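Local coordinates for protein AtFKBP42 (Arabidopsis thaliana, PDB 2F4E) that belongs to the FKBP-type peptidyl-prolyl isomerases, probably catalyses proline cis-trans isomerization, and modulates uptake of substrates by MRP-type transporters into the plant vacuole, at residues N35-V40 with R75-N80; V46-V51 with L109-A114; K103-G108 with L130-E135; L123-W128 with D148-V153. One frame throughout, in Å; residues are numbered along the deposited sequence.

In the fold
Contact 4 is the core of the four, an antiparallel pairing of strands 121-126 and 149-158 in the FKBP sheet; the other three are only partly buried. Contact 1 lies about 8 Å from it, centre to centre, where P38 of the N-terminal segment packs on L123 and E152 of the same sheet. Contacts 2 and 3 share helix 107-113, contact 2 packing its middle on the bulged edge of the sheet and contact 3 tying its first turn to the loop after strand 121-126; L130 CD1 and V51 CG2 join them. Backbone bonds dominate contact 4, apolar packing contact 2, a proline CH-pi contact on an indole contact 1, and a shared carbonyl with water contact 3.

Contact 1: residues N35-V40 with R75-N80; sequences NVPPKV and RAWTKN
N35 CA lies 8.0 Å from R75 CA, and P37 CA 7.8 Å from W77 CA, the N-terminal stretch 35-40 running as irregular coil over strand 69-78 of the FKBP antiparallel sheet. On the strand side W77 carries most of the contact; its CG lies beside the backbone N (chi1 -72°), which starts the indole on its way to P37. The P37 ring lies over one face of this indole: CB sits 3.5 Å from the centroid of the six-membered ring and 2° off its normal, a CH-pi contact, while P37 CD reaches W77 CE2 at 3.7 Å on the side of the ring fusion. P38 touches more loosely, its CD coming obliquely to CH2 of W77. Beside the indole, R75 forms salt bridges from NH1 to E152 OE1 and from NE to D87 OD2; N35 N approaches NE of R75 without bonding to it. P37 on W77 and P38 on L123 and E152 place the coil across neighbouring strands. The one polar link between the segments is at the rim of the indole, where W77 NE1 gives a weak, bent hydrogen bond to N35 O, 3.1 Å long with 129° at the hydrogen.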
# COMPACT_ATOMS: atom_id res chain seq x y z
N ASN A 35 -11.12 -0.24 -11.24
CA ASN A 35 -10.13 -1.18 -11.75
C ASN A 35 -9.02 -0.37 -12.41
O ASN A 35 -7.92 -0.87 -12.64
CB ASN A 35 -10.76 -2.12 -12.79
CG ASN A 35 -9.83 -3.27 -13.20
OD1 ASN A 35 -10.15 -4.45 -12.99
ND2 ASN A 35 -8.69 -2.93 -13.79
N VAL A 36 -9.33 0.89 -12.70
CA VAL A 36 -8.38 1.81 -13.35
C VAL A 36 -7.53 2.55 -12.31
O VAL A 36 -8.05 3.27 -11.46
CB VAL A 36 -9.15 2.85 -14.19
CG1 VAL A 36 -8.20 3.84 -14.81
CG2 VAL A 36 -9.98 2.16 -15.25
N PRO A 37 -6.21 2.38 -12.37
CA PRO A 37 -5.34 3.07 -11.40
C PRO A 37 -5.42 4.58 -11.64
O PRO A 37 -4.96 5.08 -12.67
CB PRO A 37 -3.96 2.48 -11.69
CG PRO A 37 -4.03 2.16 -13.16
CD PRO A 37 -5.41 1.58 -13.32
N PRO A 38 -6.01 5.33 -10.68
CA PRO A 38 -6.18 6.79 -10.74
C PRO A 38 -4.96 7.58 -11.20
O PRO A 38 -3.85 7.35 -10.74
CB PRO A 38 -6.61 7.16 -9.32
CG PRO A 38 -6.00 6.01 -8.46
CD PRO A 38 -6.29 4.82 -9.33
N LYS A 39 -5.19 8.52 -12.12
CA LYS A 39 -4.11 9.36 -12.60
C LYS A 39 -3.95 10.43 -11.55
O LYS A 39 -4.93 10.95 -11.04
CB LYS A 39 -4.47 9.98 -13.95
N VAL A 40 -2.70 10.72 -11.18
CA VAL A 40 -2.40 11.74 -10.20
C VAL A 40 -1.04 12.34 -10.57
O VAL A 40 0.01 11.71 -10.38
CB VAL A 40 -2.35 11.16 -8.78
CG1 VAL A 40 -1.77 12.20 -7.82
CG2 VAL A 40 -3.76 10.78 -8.33
N ARG A 75 -5.93 -1.71 -3.84
CA ARG A 75 -5.84 -2.38 -5.13
C ARG A 75 -4.36 -2.43 -5.44
O ARG A 75 -3.61 -1.54 -5.03
CB ARG A 75 -6.56 -1.60 -6.23
CG ARG A 75 -8.05 -1.51 -6.06
CD ARG A 75 -8.69 -0.90 -7.29
NE ARG A 75 -10.14 -0.78 -7.14
CZ ARG A 75 -10.77 0.25 -6.58
NH1 ARG A 75 -10.08 1.28 -6.11
NH2 ARG A 75 -12.09 0.21 -6.45
N ALA A 76 -3.92 -3.46 -6.14
CA ALA A 76 -2.52 -3.58 -6.47
C ALA A 76 -2.36 -3.88 -7.95
O ALA A 76 -3.08 -4.70 -8.51
CB ALA A 76 -1.88 -4.67 -5.63
N TRP A 77 -1.40 -3.20 -8.57
CA TRP A 77 -1.14 -3.35 -9.99
C TRP A 77 0.36 -3.51 -10.20
O TRP A 77 1.16 -2.82 -9.55
CB TRP A 77 -1.57 -2.09 -10.75
CG TRP A 77 -3.02 -1.84 -10.90
CD1 TRP A 77 -3.84 -2.36 -11.86
CD2 TRP A 77 -3.83 -0.96 -10.12
NE1 TRP A 77 -5.11 -1.86 -11.72
CE2 TRP A 77 -5.13 -1.00 -10.66
CE3 TRP A 77 -3.58 -0.14 -9.00
CZ2 TRP A 77 -6.18 -0.26 -10.13
CZ3 TRP A 77 -4.62 0.59 -8.48
CH2 TRP A 77 -5.91 0.53 -9.04
N THR A 78 0.75 -4.40 -11.11
CA THR A 78 2.15 -4.57 -11.45
C THR A 78 2.39 -3.37 -12.36
O THR A 78 1.58 -3.08 -13.25
CB THR A 78 2.41 -5.84 -12.25
OG1 THR A 78 1.41 -5.99 -13.27
CG2 THR A 78 2.40 -7.06 -11.34
N LYS A 79 3.47 -2.65 -12.12
CA LYS A 79 3.80 -1.46 -12.91
C LYS A 79 4.02 -1.69 -14.39
O LYS A 79 3.59 -0.89 -15.19
CB LYS A 79 5.04 -0.79 -12.33
CG LYS A 79 4.83 -0.07 -11.03
CD LYS A 79 4.49 1.39 -11.27
CE LYS A 79 4.72 2.21 -10.01
NZ LYS A 79 4.80 3.66 -10.34
N ASN A 80 4.66 -2.78 -14.76
CA ASN A 80 4.93 -2.95 -16.17
C ASN A 80 3.95 -3.61 -17.12
O ASN A 80 4.26 -3.81 -18.30
CB ASN A 80 6.33 -3.53 -16.37
CG ASN A 80 7.40 -2.45 -16.37
OD1 ASN A 80 7.87 -2.01 -15.32
ND2 ASN A 80 7.78 -1.99 -17.56

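Contact 2: residues V46-V51 with L109-A114; sequences VLDEKV and LAIGVA
L47, V51 and I111 carry an apolar contact that seats helix 107-113 of the FKBP domain against the bulged edge of its sheet. I111 gives the largest share of the surface. Its CG2, anti to the backbone N, meets CG1 of V51 at 4.0 Å and CB of L47 at 4.1 Å, while its CD1 touches V51 CG2; the V51 and I111 side chains meet at a slant. D48 adds only its CB, 4.2 Å from I111 CG2. At G112 the helix presents bare backbone, and L47 CD1 comes to 3.5 Å from G112 CA and also nears I111 O.

The bonds that shape the turn lie within segment 46-51. L47 and D48 form a classic beta bulge opposite V51, whose O accepts from L47 N at 3.0 Å and from D48 N at 3.1 Å, both from the same face of its plane. D48 OD2 closes an Asx turn by accepting from K50 N, met from above the carboxylate plane, within a type I turn running from D48 to V51.

With V51 O and D48 OD2 engaged within the turn, helix and sheet edge are joined by van der Waals contact alone, closest where L47 CD1 meets the G112 backbone, which has no side chain.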
# COMPACT_ATOMS: atom_id res chain seq x y z
N VAL A 46 8.96 11.03 -0.81
CA VAL A 46 9.79 9.85 -0.59
C VAL A 46 9.71 9.34 0.84
O VAL A 46 10.03 10.07 1.78
CB VAL A 46 11.26 10.12 -0.95
CG1 VAL A 46 12.11 8.91 -0.61
CG2 VAL A 46 11.38 10.46 -2.44
N LEU A 47 9.30 8.09 1.00
CA LEU A 47 9.17 7.48 2.32
C LEU A 47 10.29 6.50 2.56
O LEU A 47 10.54 6.11 3.70
CB LEU A 47 7.84 6.73 2.44
CG LEU A 47 6.57 7.41 1.99
CD1 LEU A 47 5.40 6.48 2.26
CD2 LEU A 47 6.39 8.72 2.72
N ASP A 48 10.98 6.11 1.49
CA ASP A 48 12.06 5.14 1.61
C ASP A 48 12.82 5.13 0.29
O ASP A 48 12.39 5.76 -0.67
CB ASP A 48 11.46 3.76 1.87
CG ASP A 48 12.50 2.70 2.20
OD1 ASP A 48 13.09 2.80 3.30
OD2 ASP A 48 12.71 1.79 1.38
N GLU A 49 13.92 4.39 0.24
CA GLU A 49 14.72 4.30 -0.97
C GLU A 49 13.83 3.71 -2.06
O GLU A 49 13.80 4.21 -3.19
CB GLU A 49 15.95 3.43 -0.73
CG GLU A 49 17.12 3.64 -1.73
CD GLU A 49 17.69 5.07 -1.70
OE1 GLU A 49 17.97 5.59 -0.59
OE2 GLU A 49 17.86 5.65 -2.79
N LYS A 50 13.07 2.66 -1.71
CA LYS A 50 12.19 1.99 -2.66
C LYS A 50 10.69 2.21 -2.43
O LYS A 50 9.87 1.38 -2.83
CB LYS A 50 12.47 0.48 -2.67
CG LYS A 50 13.90 0.13 -3.10
CD LYS A 50 14.27 0.87 -4.39
CE LYS A 50 15.58 0.34 -5.01
NZ LYS A 50 15.89 1.06 -6.27
N VAL A 51 10.33 3.32 -1.79
CA VAL A 51 8.93 3.64 -1.53
C VAL A 51 8.65 5.12 -1.65
O VAL A 51 9.38 5.95 -1.11
CB VAL A 51 8.50 3.18 -0.12
CG1 VAL A 51 7.02 3.45 0.08
CG2 VAL A 51 8.78 1.71 0.08
N LEU A 109 4.16 -1.78 1.14
CA LEU A 109 2.85 -1.22 1.44
C LEU A 109 2.82 -0.71 2.88
O LEU A 109 2.37 0.40 3.12
CB LEU A 109 1.77 -2.28 1.23
CG LEU A 109 0.33 -1.95 1.63
CD1 LEU A 109 -0.14 -0.70 0.91
CD2 LEU A 109 -0.57 -3.11 1.30
N ALA A 110 3.31 -1.53 3.82
CA ALA A 110 3.35 -1.18 5.24
C ALA A 110 4.05 0.16 5.45
O ALA A 110 3.57 1.02 6.18
CB ALA A 110 4.05 -2.26 6.02
N ILE A 111 5.20 0.33 4.79
CA ILE A 111 5.96 1.57 4.90
C ILE A 111 5.10 2.75 4.45
O ILE A 111 5.14 3.82 5.06
CB ILE A 111 7.25 1.48 4.06
CG1 ILE A 111 8.23 0.51 4.72
CG2 ILE A 111 7.85 2.86 3.91
CD1 ILE A 111 9.43 0.16 3.88
N GLY A 112 4.31 2.54 3.40
CA GLY A 112 3.46 3.60 2.92
C GLY A 112 2.36 3.87 3.92
O GLY A 112 2.12 5.02 4.27
N VAL A 113 1.70 2.81 4.37
CA VAL A 113 0.60 2.91 5.34
C VAL A 113 1.03 3.66 6.58
O VAL A 113 0.30 4.50 7.11
CB VAL A 113 0.09 1.50 5.76
CG1 VAL A 113 -0.76 1.60 6.99
CG2 VAL A 113 -0.72 0.88 4.62
N ALA A 114 2.23 3.35 7.05
CA ALA A 114 2.78 3.98 8.25
C ALA A 114 2.83 5.50 8.13
O ALA A 114 2.96 6.20 9.13
CB ALA A 114 4.19 3.43 8.55

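Contact 3: residues K103-G108 with L130-E135; sequences KKELAG and LAYGKE
G108 N and L130 O make the direct hydrogen bond of this contact, 3.0 Å long with 153° at the hydrogen, the donor tilted somewhat from the carbonyl plane. It joins the first turn of helix 107-113 in the FKBP domain, preceded by a 3-10 turn at 104-106 with L106 at the N-cap position, to the loop that follows strand 121-126. A water donates to the same L130 O at 3.2 Å and to E105 O at 3.1 Å, bridging the two backbones.

A CA-H...O contact runs beside these bonds: E105 CA points at A131 O, 3.3 Å away and nearly straight, with 170° at the hydrogen.

Packing is split between two places. E105 lays CB over one face of the Y132 ring, off centre toward CE1 and CZ, in a CH-pi contact 3.9 Å from the centroid. Its CG, held between backbone N and carbonyl carbon, nears Y132 OH, and the carboxylate plane is turned 35° from the ring. Y132 also touches P141 and V143 of the following loop. Nearer the helix, A107 CB comes to 3.5 Å from L130 O, and L130 CB rests against the N and CA of G108, where the lack of a side chain permits the approach.

The loop carbonyl of L130 thus takes up an N-H of the helix's first turn, and the water ties the same oxygen to E105 O.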
# COMPACT_ATOMS: atom_id res chain seq x y z
N LYS A 103 3.40 -9.39 6.38
CA LYS A 103 4.07 -10.39 5.56
C LYS A 103 5.15 -9.66 4.76
O LYS A 103 5.09 -8.44 4.58
CB LYS A 103 3.08 -11.04 4.59
CG LYS A 103 1.81 -11.55 5.23
CD LYS A 103 0.96 -12.29 4.21
CE LYS A 103 -0.46 -12.52 4.72
NZ LYS A 103 -1.13 -11.21 4.98
N LYS A 104 6.12 -10.41 4.27
CA LYS A 104 7.20 -9.80 3.52
C LYS A 104 6.76 -9.14 2.21
O LYS A 104 7.30 -8.11 1.81
CB LYS A 104 8.29 -10.84 3.23
CG LYS A 104 9.51 -10.24 2.53
CD LYS A 104 10.55 -11.29 2.20
CE LYS A 104 11.72 -10.67 1.46
NZ LYS A 104 12.77 -11.68 1.15
N GLU A 105 5.78 -9.74 1.55
CA GLU A 105 5.31 -9.21 0.28
C GLU A 105 4.56 -7.88 0.41
O GLU A 105 4.26 -7.24 -0.61
CB GLU A 105 4.43 -10.25 -0.45
CG GLU A 105 3.10 -10.57 0.24
CD GLU A 105 3.19 -11.76 1.19
OE1 GLU A 105 4.30 -12.02 1.72
OE2 GLU A 105 2.15 -12.41 1.41
N LEU A 106 4.28 -7.46 1.64
CA LEU A 106 3.58 -6.20 1.88
C LEU A 106 4.48 -5.19 2.58
O LEU A 106 4.03 -4.15 3.03
CB LEU A 106 2.34 -6.43 2.75
CG LEU A 106 1.29 -7.46 2.32
CD1 LEU A 106 0.28 -7.61 3.45
CD2 LEU A 106 0.62 -7.03 1.03
N ALA A 107 5.77 -5.53 2.67
CA ALA A 107 6.77 -4.67 3.32
C ALA A 107 6.69 -3.23 2.84
O ALA A 107 6.67 -2.30 3.64
CB ALA A 107 8.17 -5.23 3.07
N GLY A 108 6.66 -3.06 1.52
CA GLY A 108 6.57 -1.73 0.95
C GLY A 108 5.26 -1.05 1.29
O GLY A 108 5.24 0.12 1.67
N LEU A 130 10.84 -4.53 -1.99
CA LEU A 130 9.95 -4.54 -0.84
C LEU A 130 8.61 -5.23 -1.14
O LEU A 130 7.68 -5.16 -0.35
CB LEU A 130 9.74 -3.10 -0.37
CG LEU A 130 11.04 -2.35 -0.03
CD1 LEU A 130 10.76 -0.93 0.35
CD2 LEU A 130 11.77 -3.05 1.10
N ALA A 131 8.53 -5.91 -2.28
CA ALA A 131 7.31 -6.60 -2.69
C ALA A 131 7.51 -8.12 -2.84
O ALA A 131 7.81 -8.80 -1.87
CB ALA A 131 6.82 -6.02 -3.99
N TYR A 132 7.34 -8.64 -4.05
CA TYR A 132 7.52 -10.07 -4.31
C TYR A 132 8.95 -10.41 -4.73
O TYR A 132 9.24 -11.51 -5.20
CB TYR A 132 6.51 -10.53 -5.37
CG TYR A 132 5.12 -10.73 -4.82
CD1 TYR A 132 4.78 -11.90 -4.14
CD2 TYR A 132 4.17 -9.72 -4.90
CE1 TYR A 132 3.52 -12.06 -3.56
CE2 TYR A 132 2.90 -9.86 -4.32
CZ TYR A 132 2.59 -11.04 -3.65
OH TYR A 132 1.36 -11.18 -3.05
N GLY A 133 9.84 -9.43 -4.56
CA GLY A 133 11.25 -9.60 -4.86
C GLY A 133 11.76 -10.20 -6.16
O GLY A 133 11.08 -10.21 -7.19
N LYS A 134 12.99 -10.68 -6.08
CA LYS A 134 13.71 -11.28 -7.20
C LYS A 134 12.93 -12.28 -8.04
O LYS A 134 12.93 -12.20 -9.25
CB LYS A 134 14.98 -11.96 -6.69
CG LYS A 134 16.26 -11.54 -7.38
CD LYS A 134 17.44 -11.83 -6.48
CE LYS A 134 17.26 -11.12 -5.12
NZ LYS A 134 18.33 -11.44 -4.13
N GLU A 135 12.26 -13.22 -7.38
CA GLU A 135 11.51 -14.29 -8.06
C GLU A 135 10.06 -13.99 -8.38
O GLU A 135 9.47 -14.67 -9.21
CB GLU A 135 11.59 -15.60 -7.25
CG GLU A 135 12.96 -16.10 -7.01
CD GLU A 135 12.91 -17.42 -6.19
OE1 GLU A 135 11.89 -17.67 -5.46
OE2 GLU A 135 13.91 -18.19 -6.25
O HOH W 1 4.60 -4.21 -0.53

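Contact 4: residues L123-W128 with D148-V153; sequences LVHVGW and DLLYEV
Y151 O accepts the shortest backbone bond, from V124 N at 2.7 Å. L123 CA lies 3.0 Å from the same Y151 O in a CA-H...O contact. This belongs to the antiparallel pairing of strands 121-126 and 149-158 in the FKBP sheet, whose short segments run at 156°. Y151 N returns a bond to V124 O, and V126 with L149 makes the second hydrogen-bonded pair, L149 N reaching V126 O at 3.0 Å in the carbonyl plane. Just before strand 149-158, D148 OD1 accepts from W128 N at 2.8 Å, met nearly along its C-O axis, beyond the end of strand 121-126.

On the face carrying V124, V126, L149 and Y151, V126 CG2 meets the edge of the tyrosine ring at Y151 CE2, 3.4 Å away. V124 CG2, anti to the carbonyl carbon, touches V153 CG1 at 3.6 Å. On the other face H125 and L150 run alongside each other in the same direction, L150 CD1 against H125 CE1; H125 ND1 is hydrogen-bonded to K79 NZ. L123 CD2 rests on CB of E152, whose OE1 forms a salt bridge with R75.

The four backbone bonds serve V124, V126, L149 and Y151, while L123, H125 and L150 bond to the strands on their other sides, and the D148 carboxylate carries the link on to W128.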
# COMPACT_ATOMS: atom_id res chain seq x y z
N LEU A 123 -1.67 6.76 -3.47
CA LEU A 123 -1.01 5.83 -4.38
C LEU A 123 0.34 5.53 -3.76
O LEU A 123 1.02 6.43 -3.27
CB LEU A 123 -0.81 6.47 -5.74
CG LEU A 123 -2.04 6.81 -6.58
CD1 LEU A 123 -1.58 7.35 -7.95
CD2 LEU A 123 -2.93 5.57 -6.76
N VAL A 124 0.72 4.26 -3.75
CA VAL A 124 2.00 3.90 -3.17
C VAL A 124 2.83 3.12 -4.19
O VAL A 124 2.43 2.05 -4.66
CB VAL A 124 1.84 3.05 -1.88
CG1 VAL A 124 3.18 2.87 -1.21
CG2 VAL A 124 0.86 3.71 -0.93
N HIS A 125 3.97 3.70 -4.52
CA HIS A 125 4.90 3.13 -5.48
C HIS A 125 5.93 2.35 -4.71
O HIS A 125 6.70 2.90 -3.93
CB HIS A 125 5.54 4.26 -6.28
CG HIS A 125 4.54 5.11 -6.99
ND1 HIS A 125 3.99 4.76 -8.21
CD2 HIS A 125 3.95 6.27 -6.64
CE1 HIS A 125 3.12 5.67 -8.57
NE2 HIS A 125 3.07 6.60 -7.63
N VAL A 126 5.95 1.05 -4.95
CA VAL A 126 6.85 0.16 -4.25
C VAL A 126 7.82 -0.62 -5.12
O VAL A 126 7.42 -1.34 -6.04
CB VAL A 126 6.04 -0.85 -3.42
CG1 VAL A 126 6.97 -1.75 -2.63
CG2 VAL A 126 5.07 -0.10 -2.51
N GLY A 127 9.10 -0.49 -4.81
CA GLY A 127 10.10 -1.22 -5.56
C GLY A 127 9.90 -2.69 -5.28
O GLY A 127 9.49 -3.06 -4.17
N TRP A 128 10.16 -3.53 -6.27
CA TRP A 128 10.00 -4.96 -6.09
C TRP A 128 10.75 -5.51 -4.88
O TRP A 128 10.31 -6.47 -4.27
CB TRP A 128 10.41 -5.72 -7.36
CG TRP A 128 11.78 -5.44 -7.85
CD1 TRP A 128 12.13 -4.55 -8.81
CD2 TRP A 128 12.99 -6.06 -7.40
NE1 TRP A 128 13.49 -4.57 -9.00
CE2 TRP A 128 14.05 -5.49 -8.14
CE3 TRP A 128 13.29 -7.04 -6.45
CZ2 TRP A 128 15.39 -5.86 -7.96
CZ3 TRP A 128 14.63 -7.42 -6.26
CH2 TRP A 128 15.66 -6.83 -7.02
N ASP A 148 8.01 -4.01 -10.11
CA ASP A 148 7.63 -2.87 -9.28
C ASP A 148 6.12 -2.84 -9.23
O ASP A 148 5.46 -3.23 -10.18
CB ASP A 148 8.16 -1.56 -9.87
CG ASP A 148 9.63 -1.35 -9.58
OD1 ASP A 148 10.10 -1.87 -8.55
OD2 ASP A 148 10.32 -0.67 -10.38
N LEU A 149 5.58 -2.38 -8.11
CA LEU A 149 4.14 -2.34 -7.93
C LEU A 149 3.57 -0.97 -7.64
O LEU A 149 4.28 -0.03 -7.27
CB LEU A 149 3.76 -3.27 -6.79
CG LEU A 149 4.26 -4.72 -6.83
CD1 LEU A 149 3.69 -5.44 -5.62
CD2 LEU A 149 3.81 -5.40 -8.11
N LEU A 150 2.26 -0.88 -7.81
CA LEU A 150 1.51 0.33 -7.54
C LEU A 150 0.38 -0.08 -6.62
O LEU A 150 -0.24 -1.14 -6.80
CB LEU A 150 0.91 0.93 -8.81
CG LEU A 150 0.02 2.15 -8.54
CD1 LEU A 150 0.90 3.30 -8.12
CD2 LEU A 150 -0.77 2.54 -9.76
N TYR A 151 0.11 0.74 -5.62
CA TYR A 151 -0.97 0.48 -4.69
C TYR A 151 -1.85 1.70 -4.56
O TYR A 151 -1.38 2.83 -4.58
CB TYR A 151 -0.45 0.13 -3.30
CG TYR A 151 0.32 -1.15 -3.16
CD1 TYR A 151 -0.33 -2.39 -3.12
CD2 TYR A 151 1.70 -1.13 -3.00
CE1 TYR A 151 0.40 -3.56 -2.89
CE2 TYR A 151 2.42 -2.28 -2.77
CZ TYR A 151 1.78 -3.48 -2.72
OH TYR A 151 2.53 -4.59 -2.50
N GLU A 152 -3.14 1.46 -4.45
CA GLU A 152 -4.10 2.52 -4.26
C GLU A 152 -4.67 2.08 -2.93
O GLU A 152 -5.49 1.16 -2.87
CB GLU A 152 -5.18 2.51 -5.33
CG GLU A 152 -6.16 3.67 -5.20
CD GLU A 152 -7.44 3.50 -6.01
OE1 GLU A 152 -7.56 2.54 -6.80
OE2 GLU A 152 -8.35 4.34 -5.86
N VAL A 153 -4.21 2.70 -1.85
CA VAL A 153 -4.67 2.31 -0.53
C VAL A 153 -5.45 3.36 0.27
O VAL A 153 -5.13 4.54 0.26
CB VAL A 153 -3.48 1.82 0.33
CG1 VAL A 153 -2.37 2.86 0.32
CG2 VAL A 153 -3.94 1.56 1.75